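Local coordinates for protein beta-glucanase (Podospora anserina, PDB 4LE4) that probably hydrolyses beta-glucan chains as a fungal family GH131 glycoside hydrolase, and is captured here with cellotriose, at residues P109-E121 with D204-P218. Numbering follows the deposited sequence.
Sequences PATTREHQIAFFE and DWHVGVLELPRSGYP
E211 packs between R113 and H115 at the buried heart of the contact. Extended from a CG anti to the backbone N (chi1 177°), it lays its carboxylate flat over the R113 guanidinium, planes 5° apart, while its CG sits over one face of the H115 ring, 3.9 Å from the centroid. No N-H of R113 points at E211, so their long salt bridge is one of charges alone, and E211 OE1 pairs with R78; R113 NE goes straight to L212 O, 2.8 Å away, within the guanidinium plane. H115 NE2 turns to E222. Backbone bonds pair Q116 with L210 antiparallel, and both strands bend at one level, at A118 and at G208. Beyond it F120 stacks, offset, on the five-membered ring of W205, centroids 4.4 Å apart, and W205 NE1 reaches A118 O from above its carbonyl plane (3.0 Å). On the other face of the strands H206 CB lies over the F119 ring, and H206 NE2 donates to OE1 of exposed E121 at 2.8 Å, its ND1 being held by E81. The T112 and Y217 end is looser and wetter: T112 rests its CB over the Y217 ring, R214 NE makes a bent bond to T112 O (2.7 Å), and a water links P218 O to R113 NH1, which also meets D219. The bent antiparallel pair, flanked by strands 78-84 and 125-129, is part of a curved sheet of the concanavalin-clan beta-sandwich that forms the GH131 catalytic domain.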
ATOM      1  N   PRO A 109      -1.816   6.408 -12.771  1.00 16.00           N
ATOM      2  CA  PRO A 109      -0.353   6.373 -12.635  1.00 16.26           C
ATOM      3  C   PRO A 109       0.280   6.206 -14.028  1.00 15.96           C
ATOM      4  O   PRO A 109      -0.247   5.483 -14.887  1.00 14.26           O
ATOM      5  CB  PRO A 109      -0.109   5.155 -11.723  1.00 17.85           C
ATOM      6  CG  PRO A 109      -1.345   4.344 -11.847  1.00 19.17           C
ATOM      7  CD  PRO A 109      -2.446   5.400 -11.908  1.00 16.10           C
ATOM      8  N   ALA A 110       1.393   6.892 -14.242  1.00 15.44           N
ATOM      9  CA  ALA A 110       2.100   6.849 -15.527  1.00 14.35           C
ATOM     10  C   ALA A 110       2.661   5.440 -15.782  1.00 14.49           C
ATOM     11  O   ALA A 110       3.424   4.922 -14.950  1.00 13.89           O
ATOM     12  CB  ALA A 110       3.234   7.854 -15.503  1.00 15.05           C
ATOM     13  N   THR A 111       2.302   4.827 -16.906  1.00 13.23           N
ATOM     14  CA  THR A 111       2.812   3.483 -17.185  1.00 14.34           C
ATOM     15  C   THR A 111       4.274   3.501 -17.677  1.00 15.14           C
ATOM     16  O   THR A 111       4.899   2.452 -17.797  1.00 15.41           O
ATOM     17  CB  THR A 111       1.963   2.763 -18.219  1.00 15.62           C
ATOM     18  OG1 THR A 111       1.929   3.540 -19.423  1.00 15.10           O
ATOM     19  CG2 THR A 111       0.523   2.533 -17.672  1.00 18.41           C
ATOM     20  N   THR A 112       4.805   4.697 -17.936  1.00 14.30           N
ATOM     21  CA  THR A 112       6.181   4.855 -18.414  1.00 13.62           C
ATOM     22  C   THR A 112       7.198   4.960 -17.291  1.00 13.52           C
ATOM     23  O   THR A 112       8.407   5.023 -17.547  1.00 10.37           O
ATOM     24  CB  THR A 112       6.318   6.132 -19.258  1.00 17.71           C
ATOM     25  OG1 THR A 112       5.710   7.222 -18.537  1.00 18.14           O
ATOM     26  CG2 THR A 112       5.657   5.948 -20.616  1.00 17.31           C
ATOM     27  N   ARG A 113       6.716   4.975 -16.046  1.00 11.74           N
ATOM     28  CA  ARG A 113       7.599   5.103 -14.891  1.00 11.39           C
ATOM     29  C   ARG A 113       7.369   4.025 -13.868  1.00 11.75           C
ATOM     30  O   ARG A 113       6.239   3.623 -13.636  1.00 12.38           O
ATOM     31  CB  ARG A 113       7.399   6.456 -14.218  1.00 10.83           C
ATOM     32  CG  ARG A 113       7.909   7.586 -15.106  1.00 13.53           C
ATOM     33  CD  ARG A 113       7.461   8.939 -14.599  1.00 13.52           C
ATOM     34  NE  ARG A 113       8.153   9.345 -13.387  1.00 12.96           N
ATOM     35  CZ  ARG A 113       7.968  10.534 -12.834  1.00 14.42           C
ATOM     36  NH1 ARG A 113       7.127  11.383 -13.407  1.00 15.15           N
ATOM     37  NH2 ARG A 113       8.592  10.874 -11.715  1.00 17.19           N
ATOM     38  N   GLU A 114       8.447   3.590 -13.228  1.00  9.57           N
ATOM     39  CA  GLU A 114       8.311   2.541 -12.225  1.00  9.59           C
ATOM     40  C   GLU A 114       7.707   3.085 -10.926  1.00  8.29           C
ATOM     41  O   GLU A 114       8.084   4.156 -10.457  1.00  9.77           O
ATOM     42  CB  GLU A 114       9.678   1.914 -11.944  1.00 10.24           C
ATOM     43  CG  GLU A 114       9.687   0.940 -10.751  1.00 12.47           C
ATOM     44  CD  GLU A 114      11.058   0.248 -10.555  1.00 17.02           C
ATOM     45  OE1 GLU A 114      11.935   0.321 -11.453  1.00 20.37           O
ATOM     46  OE2 GLU A 114      11.252  -0.383  -9.504  1.00 15.57           O
ATOM     47  N   HIS A 115       6.759   2.339 -10.356  1.00 10.57           N
ATOM     48  CA  HIS A 115       6.153   2.717  -9.081  1.00  9.02           C
ATOM     49  C   HIS A 115       6.406   1.550  -8.159  1.00  8.41           C
ATOM     50  O   HIS A 115       6.350   0.404  -8.598  1.00  8.28           O
ATOM     51  CB  HIS A 115       4.632   2.889  -9.195  1.00  8.72           C
ATOM     52  CG  HIS A 115       4.220   4.038 -10.065  1.00 10.63           C
ATOM     53  ND1 HIS A 115       4.406   4.040 -11.434  1.00 11.65           N
ATOM     54  CD2 HIS A 115       3.612   5.206  -9.766  1.00 11.93           C
ATOM     55  CE1 HIS A 115       3.924   5.165 -11.940  1.00 10.77           C
ATOM     56  NE2 HIS A 115       3.437   5.889 -10.947  1.00 12.99           N
ATOM     57  N   GLN A 116       6.713   1.869  -6.912  1.00  9.01           N
ATOM     58  CA  GLN A 116       6.936   0.875  -5.849  1.00  9.67           C
ATOM     59  C   GLN A 116       5.812   1.223  -4.863  1.00  8.06           C
ATOM     60  O   GLN A 116       5.706   2.352  -4.421  1.00  8.25           O
ATOM     61  CB  GLN A 116       8.332   1.057  -5.264  1.00 10.61           C
ATOM     62  CG  GLN A 116       9.389   0.555  -6.298  1.00 14.00           C
ATOM     63  CD  GLN A 116      10.791   1.057  -6.039  1.00 13.37           C
ATOM     64  OE1 GLN A 116      11.089   1.569  -4.967  1.00 15.17           O
ATOM     65  NE2 GLN A 116      11.671   0.903  -7.031  1.00 13.10           N
ATOM     66  N   ILE A 117       5.014   0.220  -4.523  1.00  8.29           N
ATOM     67  CA  ILE A 117       3.803   0.402  -3.728  1.00  7.29           C
ATOM     68  C   ILE A 117       3.706  -0.511  -2.516  1.00  6.82           C
ATOM     69  O   ILE A 117       3.965  -1.706  -2.637  1.00  9.07           O
ATOM     70  CB  ILE A 117       2.603   0.102  -4.660  1.00  6.80           C
ATOM     71  CG1 ILE A 117       2.710   0.997  -5.924  1.00  7.56           C
ATOM     72  CG2 ILE A 117       1.286   0.332  -3.934  1.00  7.56           C
ATOM     73  CD1 ILE A 117       1.887   0.528  -7.126  1.00 10.96           C
ATOM     74  N   ALA A 118       3.292   0.022  -1.366  1.00  6.75           N
ATOM     75  CA  ALA A 118       3.127  -0.837  -0.164  1.00  6.62           C
ATOM     76  C   ALA A 118       4.405  -1.670   0.088  1.00  6.46           C
ATOM     77  O   ALA A 118       4.370  -2.887   0.345  1.00  9.34           O
ATOM     78  CB  ALA A 118       1.953  -1.752  -0.366  1.00  5.37           C
ATOM     79  N   PHE A 119       5.528  -0.985   0.057  1.00  8.78           N
ATOM     80  CA  PHE A 119       6.828  -1.639   0.197  1.00  9.24           C
ATOM     81  C   PHE A 119       7.473  -1.517   1.544  1.00  8.25           C
ATOM     82  O   PHE A 119       7.231  -0.545   2.275  1.00  7.28           O
ATOM     83  CB  PHE A 119       7.805  -1.053  -0.855  1.00  9.68           C
ATOM     84  CG  PHE A 119       8.058   0.460  -0.708  1.00 10.59           C
ATOM     85  CD1 PHE A 119       7.262   1.394  -1.393  1.00 10.53           C
ATOM     86  CD2 PHE A 119       9.102   0.928   0.083  1.00  9.11           C
ATOM     87  CE1 PHE A 119       7.523   2.778  -1.284  1.00 11.96           C
ATOM     88  CE2 PHE A 119       9.379   2.304   0.205  1.00 11.48           C
ATOM     89  CZ  PHE A 119       8.587   3.232  -0.479  1.00 10.60           C
ATOM     90  N   PHE A 120       8.310  -2.510   1.893  1.00  7.53           N
ATOM     91  CA  PHE A 120       9.080  -2.413   3.127  1.00  8.09           C
ATOM     92  C   PHE A 120      10.339  -1.621   2.781  1.00  8.20           C
ATOM     93  O   PHE A 120      10.725  -1.546   1.616  1.00  9.82           O
ATOM     94  CB  PHE A 120       9.438  -3.818   3.669  1.00  8.45           C
ATOM     95  CG  PHE A 120       8.251  -4.545   4.229  1.00  7.47           C
ATOM     96  CD1 PHE A 120       7.916  -4.406   5.577  1.00 10.58           C
ATOM     97  CD2 PHE A 120       7.416  -5.290   3.404  1.00  8.60           C
ATOM     98  CE1 PHE A 120       6.769  -4.984   6.097  1.00 10.43           C
ATOM     99  CE2 PHE A 120       6.254  -5.878   3.916  1.00 10.71           C
ATOM    100  CZ  PHE A 120       5.932  -5.712   5.290  1.00 10.96           C
ATOM    101  N   GLU A 121      10.977  -1.022   3.780  1.00  8.31           N
ATOM    102  CA  GLU A 121      12.178  -0.217   3.547  1.00 12.10           C
ATOM    103  C   GLU A 121      13.335  -0.947   2.833  1.00 11.69           C
ATOM    104  O   GLU A 121      14.125  -0.326   2.139  1.00 12.56           O
ATOM    105  CB  GLU A 121      12.661   0.372   4.868  1.00 14.62           C
ATOM    106  CG  GLU A 121      13.037   1.835   4.767  1.00 21.87           C
ATOM    107  CD  GLU A 121      12.870   2.599   6.074  1.00 24.74           C
ATOM    108  OE1 GLU A 121      11.718   2.965   6.447  1.00 24.56           O
ATOM    109  OE2 GLU A 121      13.910   2.837   6.732  1.00 29.42           O
ATOM    110  N   ASP A 204       8.730   0.285   9.301  1.00 19.06           N
ATOM    111  CA  ASP A 204       9.275   0.473   7.974  1.00 18.74           C
ATOM    112  C   ASP A 204       8.431  -0.076   6.834  1.00 14.40           C
ATOM    113  O   ASP A 204       8.965  -0.427   5.783  1.00 13.60           O
ATOM    114  CB  ASP A 204      10.657  -0.140   7.914  1.00 21.02           C
ATOM    115  CG  ASP A 204      10.632  -1.616   8.204  1.00 21.22           C
ATOM    116  OD1 ASP A 204       9.551  -2.147   8.513  1.00 22.86           O
ATOM    117  OD2 ASP A 204      11.702  -2.257   8.131  1.00 27.53           O
ATOM    118  N   TRP A 205       7.126  -0.171   7.045  1.00 10.22           N
ATOM    119  CA  TRP A 205       6.258  -0.602   5.963  1.00  9.22           C
ATOM    120  C   TRP A 205       5.681   0.712   5.447  1.00  8.85           C
ATOM    121  O   TRP A 205       5.021   1.453   6.188  1.00  8.03           O
ATOM    122  CB  TRP A 205       5.132  -1.499   6.446  1.00  8.41           C
ATOM    123  CG  TRP A 205       4.300  -1.992   5.305  1.00  9.02           C
ATOM    124  CD1 TRP A 205       4.740  -2.385   4.063  1.00  8.22           C
ATOM    125  CD2 TRP A 205       2.883  -2.168   5.297  1.00  9.15           C
ATOM    126  NE1 TRP A 205       3.680  -2.801   3.285  1.00  5.57           N
ATOM    127  CE2 TRP A 205       2.528  -2.672   4.017  1.00  7.84           C
ATOM    128  CE3 TRP A 205       1.871  -1.954   6.246  1.00 11.10           C
ATOM    129  CZ2 TRP A 205       1.218  -2.956   3.666  1.00  7.80           C
ATOM    130  CZ3 TRP A 205       0.559  -2.250   5.888  1.00  8.25           C
ATOM    131  CH2 TRP A 205       0.249  -2.742   4.614  1.00  9.42           C
ATOM    132  N   HIS A 206       5.896   0.969   4.166  1.00  9.87           N
ATOM    133  CA  HIS A 206       5.476   2.218   3.552  1.00 11.05           C
ATOM    134  C   HIS A 206       4.174   2.063   2.798  1.00 10.00           C
ATOM    135  O   HIS A 206       4.140   1.538   1.698  1.00  9.07           O
ATOM    136  CB  HIS A 206       6.576   2.725   2.611  1.00 10.16           C
ATOM    137  CG  HIS A 206       7.847   3.079   3.312  1.00 13.43           C
ATOM    138  ND1 HIS A 206       8.400   4.338   3.254  1.00 13.90           N
ATOM    139  CD2 HIS A 206       8.670   2.341   4.098  1.00 15.66           C
ATOM    140  CE1 HIS A 206       9.508   4.365   3.980  1.00 16.04           C
ATOM    141  NE2 HIS A 206       9.691   3.164   4.504  1.00 16.26           N
ATOM    142  N   VAL A 207       3.100   2.504   3.432  1.00  9.01           N
ATOM    143  CA  VAL A 207       1.757   2.452   2.864  1.00  8.99           C
ATOM    144  C   VAL A 207       1.657   3.692   2.026  1.00 10.41           C
ATOM    145  O   VAL A 207       1.471   4.814   2.528  1.00 12.31           O
ATOM    146  CB  VAL A 207       0.686   2.482   3.961  1.00  8.99           C
ATOM    147  CG1 VAL A 207      -0.742   2.508   3.337  1.00 10.96           C
ATOM    148  CG2 VAL A 207       0.877   1.272   4.851  1.00 10.42           C
ATOM    149  N   GLY A 208       1.768   3.487   0.727  1.00  9.63           N
ATOM    150  CA  GLY A 208       1.758   4.619  -0.163  1.00  7.54           C
ATOM    151  C   GLY A 208       2.507   4.258  -1.416  1.00  9.16           C
ATOM    152  O   GLY A 208       2.662   3.075  -1.722  1.00 10.91           O
ATOM    153  N   VAL A 209       3.012   5.274  -2.109  1.00  9.90           N
ATOM    154  CA  VAL A 209       3.646   5.103  -3.405  1.00  9.17           C
ATOM    155  C   VAL A 209       4.908   5.909  -3.614  1.00  9.92           C
ATOM    156  O   VAL A 209       5.015   7.062  -3.219  1.00  9.18           O
ATOM    157  CB  VAL A 209       2.668   5.541  -4.553  1.00 10.02           C
ATOM    158  CG1 VAL A 209       3.275   5.142  -5.950  1.00 12.57           C
ATOM    159  CG2 VAL A 209       1.286   4.935  -4.362  1.00 13.07           C
ATOM    160  N   LEU A 210       5.860   5.274  -4.287  1.00 10.24           N
ATOM    161  CA  LEU A 210       7.124   5.891  -4.646  1.00 10.67           C
ATOM    162  C   LEU A 210       7.180   5.738  -6.173  1.00  8.44           C
ATOM    163  O   LEU A 210       6.884   4.673  -6.692  1.00 10.22           O
ATOM    164  CB  LEU A 210       8.287   5.143  -3.968  1.00  9.72           C
ATOM    165  CG  LEU A 210       9.738   5.609  -4.147  1.00 12.38           C
ATOM    166  CD1 LEU A 210      10.628   5.009  -3.087  1.00 13.62           C
ATOM    167  CD2 LEU A 210      10.213   5.170  -5.514  1.00 11.99           C
ATOM    168  N   GLU A 211       7.513   6.812  -6.895  1.00  7.74           N
ATOM    169  CA  GLU A 211       7.593   6.720  -8.355  1.00 10.40           C
ATOM    170  C   GLU A 211       8.976   7.179  -8.817  1.00 11.51           C
ATOM    171  O   GLU A 211       9.414   8.277  -8.479  1.00 12.47           O
ATOM    172  CB  GLU A 211       6.534   7.610  -9.027  1.00 10.84           C
ATOM    173  CG  GLU A 211       6.579   7.635 -10.578  1.00  8.70           C
ATOM    174  CD  GLU A 211       5.511   8.547 -11.195  1.00 10.32           C
ATOM    175  OE1 GLU A 211       5.275   9.647 -10.670  1.00 13.30           O
ATOM    176  OE2 GLU A 211       4.894   8.161 -12.199  1.00 10.04           O
ATOM    177  N   LEU A 212       9.667   6.350  -9.587  1.00 13.50           N
ATOM    178  CA  LEU A 212      10.996   6.738 -10.070  1.00 12.35           C
ATOM    179  C   LEU A 212      10.894   7.651 -11.280  1.00 13.00           C
ATOM    180  O   LEU A 212       9.926   7.593 -12.022  1.00 14.67           O
ATOM    181  CB  LEU A 212      11.799   5.509 -10.492  1.00 15.42           C
ATOM    182  CG  LEU A 212      12.162   4.435  -9.457  1.00 16.91           C
ATOM    183  CD1 LEU A 212      10.913   3.756  -8.947  1.00 20.59           C
ATOM    184  CD2 LEU A 212      13.055   3.382 -10.131  1.00 19.77           C
ATOM    185  N   PRO A 213      11.884   8.527 -11.484  1.00 13.17           N
ATOM    186  CA  PRO A 213      11.832   9.403 -12.659  1.00 13.31           C
ATOM    187  C   PRO A 213      12.270   8.560 -13.861  1.00 14.62           C
ATOM    188  O   PRO A 213      12.821   7.471 -13.694  1.00 14.34           O
ATOM    189  CB  PRO A 213      12.867  10.473 -12.339  1.00 12.81           C
ATOM    190  CG  PRO A 213      13.934   9.677 -11.624  1.00 14.34           C
ATOM    191  CD  PRO A 213      13.096   8.784 -10.678  1.00 13.05           C
ATOM    192  N   ARG A 214      11.963   9.030 -15.062  1.00 14.96           N
ATOM    193  CA  ARG A 214      12.412   8.371 -16.284  1.00 15.08           C
ATOM    194  C   ARG A 214      12.596   9.497 -17.278  1.00 15.75           C
ATOM    195  O   ARG A 214      11.723  10.347 -17.462  1.00 13.46           O
ATOM    196  CB  ARG A 214      11.421   7.367 -16.863  1.00 15.01           C
ATOM    197  CG  ARG A 214      11.968   6.738 -18.182  1.00 15.78           C
ATOM    198  CD  ARG A 214      11.057   5.666 -18.812  1.00 15.97           C
ATOM    199  NE  ARG A 214      10.989   4.442 -18.002  1.00 17.49           N
ATOM    200  CZ  ARG A 214      11.926   3.500 -17.983  1.00 19.58           C
ATOM    201  NH1 ARG A 214      13.012   3.629 -18.746  1.00 18.50           N
ATOM    202  NH2 ARG A 214      11.798   2.445 -17.170  1.00 16.88           N
ATOM    203  N   SER A 215      13.772   9.504 -17.887  1.00 15.62           N
ATOM    204  CA  SER A 215      14.128  10.523 -18.853  1.00 16.53           C
ATOM    205  C   SER A 215      13.040  10.801 -19.892  1.00 16.25           C
ATOM    206  O   SER A 215      12.538   9.894 -20.553  1.00 15.08           O
ATOM    207  CB  SER A 215      15.428  10.107 -19.543  1.00 16.65           C
ATOM    208  OG  SER A 215      15.828  11.121 -20.426  1.00 22.13           O
ATOM    209  N   GLY A 216      12.673  12.070 -20.007  1.00 17.50           N
ATOM    210  CA  GLY A 216      11.670  12.475 -20.972  1.00 20.18           C
ATOM    211  C   GLY A 216      10.226  12.308 -20.525  1.00 21.90           C
ATOM    212  O   GLY A 216       9.320  12.371 -21.363  1.00 22.52           O
ATOM    213  N   TYR A 217       9.991  12.079 -19.228  1.00 21.17           N
ATOM    214  CA  TYR A 217       8.615  11.918 -18.753  1.00 19.59           C
ATOM    215  C   TYR A 217       8.359  12.875 -17.598  1.00 20.52           C
ATOM    216  O   TYR A 217       8.785  12.648 -16.458  1.00 20.17           O
ATOM    217  CB  TYR A 217       8.343  10.434 -18.387  1.00 19.21           C
ATOM    218  CG  TYR A 217       8.427   9.544 -19.609  1.00 17.69           C
ATOM    219  CD1 TYR A 217       7.412   9.554 -20.578  1.00 17.57           C
ATOM    220  CD2 TYR A 217       9.566   8.791 -19.862  1.00 16.17           C
ATOM    221  CE1 TYR A 217       7.542   8.848 -21.767  1.00 17.82           C
ATOM    222  CE2 TYR A 217       9.711   8.071 -21.054  1.00 18.43           C
ATOM    223  CZ  TYR A 217       8.692   8.112 -22.006  1.00 17.08           C
ATOM    224  OH  TYR A 217       8.848   7.444 -23.202  1.00 18.66           O
ATOM    225  N   PRO A 218       7.628  13.973 -17.883  1.00 22.40           N
ATOM    226  CA  PRO A 218       7.309  14.990 -16.886  1.00 21.68           C
ATOM    227  C   PRO A 218       6.261  14.522 -15.907  1.00 21.57           C
ATOM    228  O   PRO A 218       5.479  13.620 -16.225  1.00 21.75           O
ATOM    229  CB  PRO A 218       6.799  16.142 -17.743  1.00 23.24           C
ATOM    230  CG  PRO A 218       5.980  15.415 -18.748  1.00 22.46           C
ATOM    231  CD  PRO A 218       6.838  14.205 -19.115  1.00 22.30           C
TER
HETATM  232  O   HOH W   1       5.046  11.168 -15.919  1.00 21.62           O
HETATM  233  O   HOH W   2      11.051   4.595 -14.039  1.00 18.64           O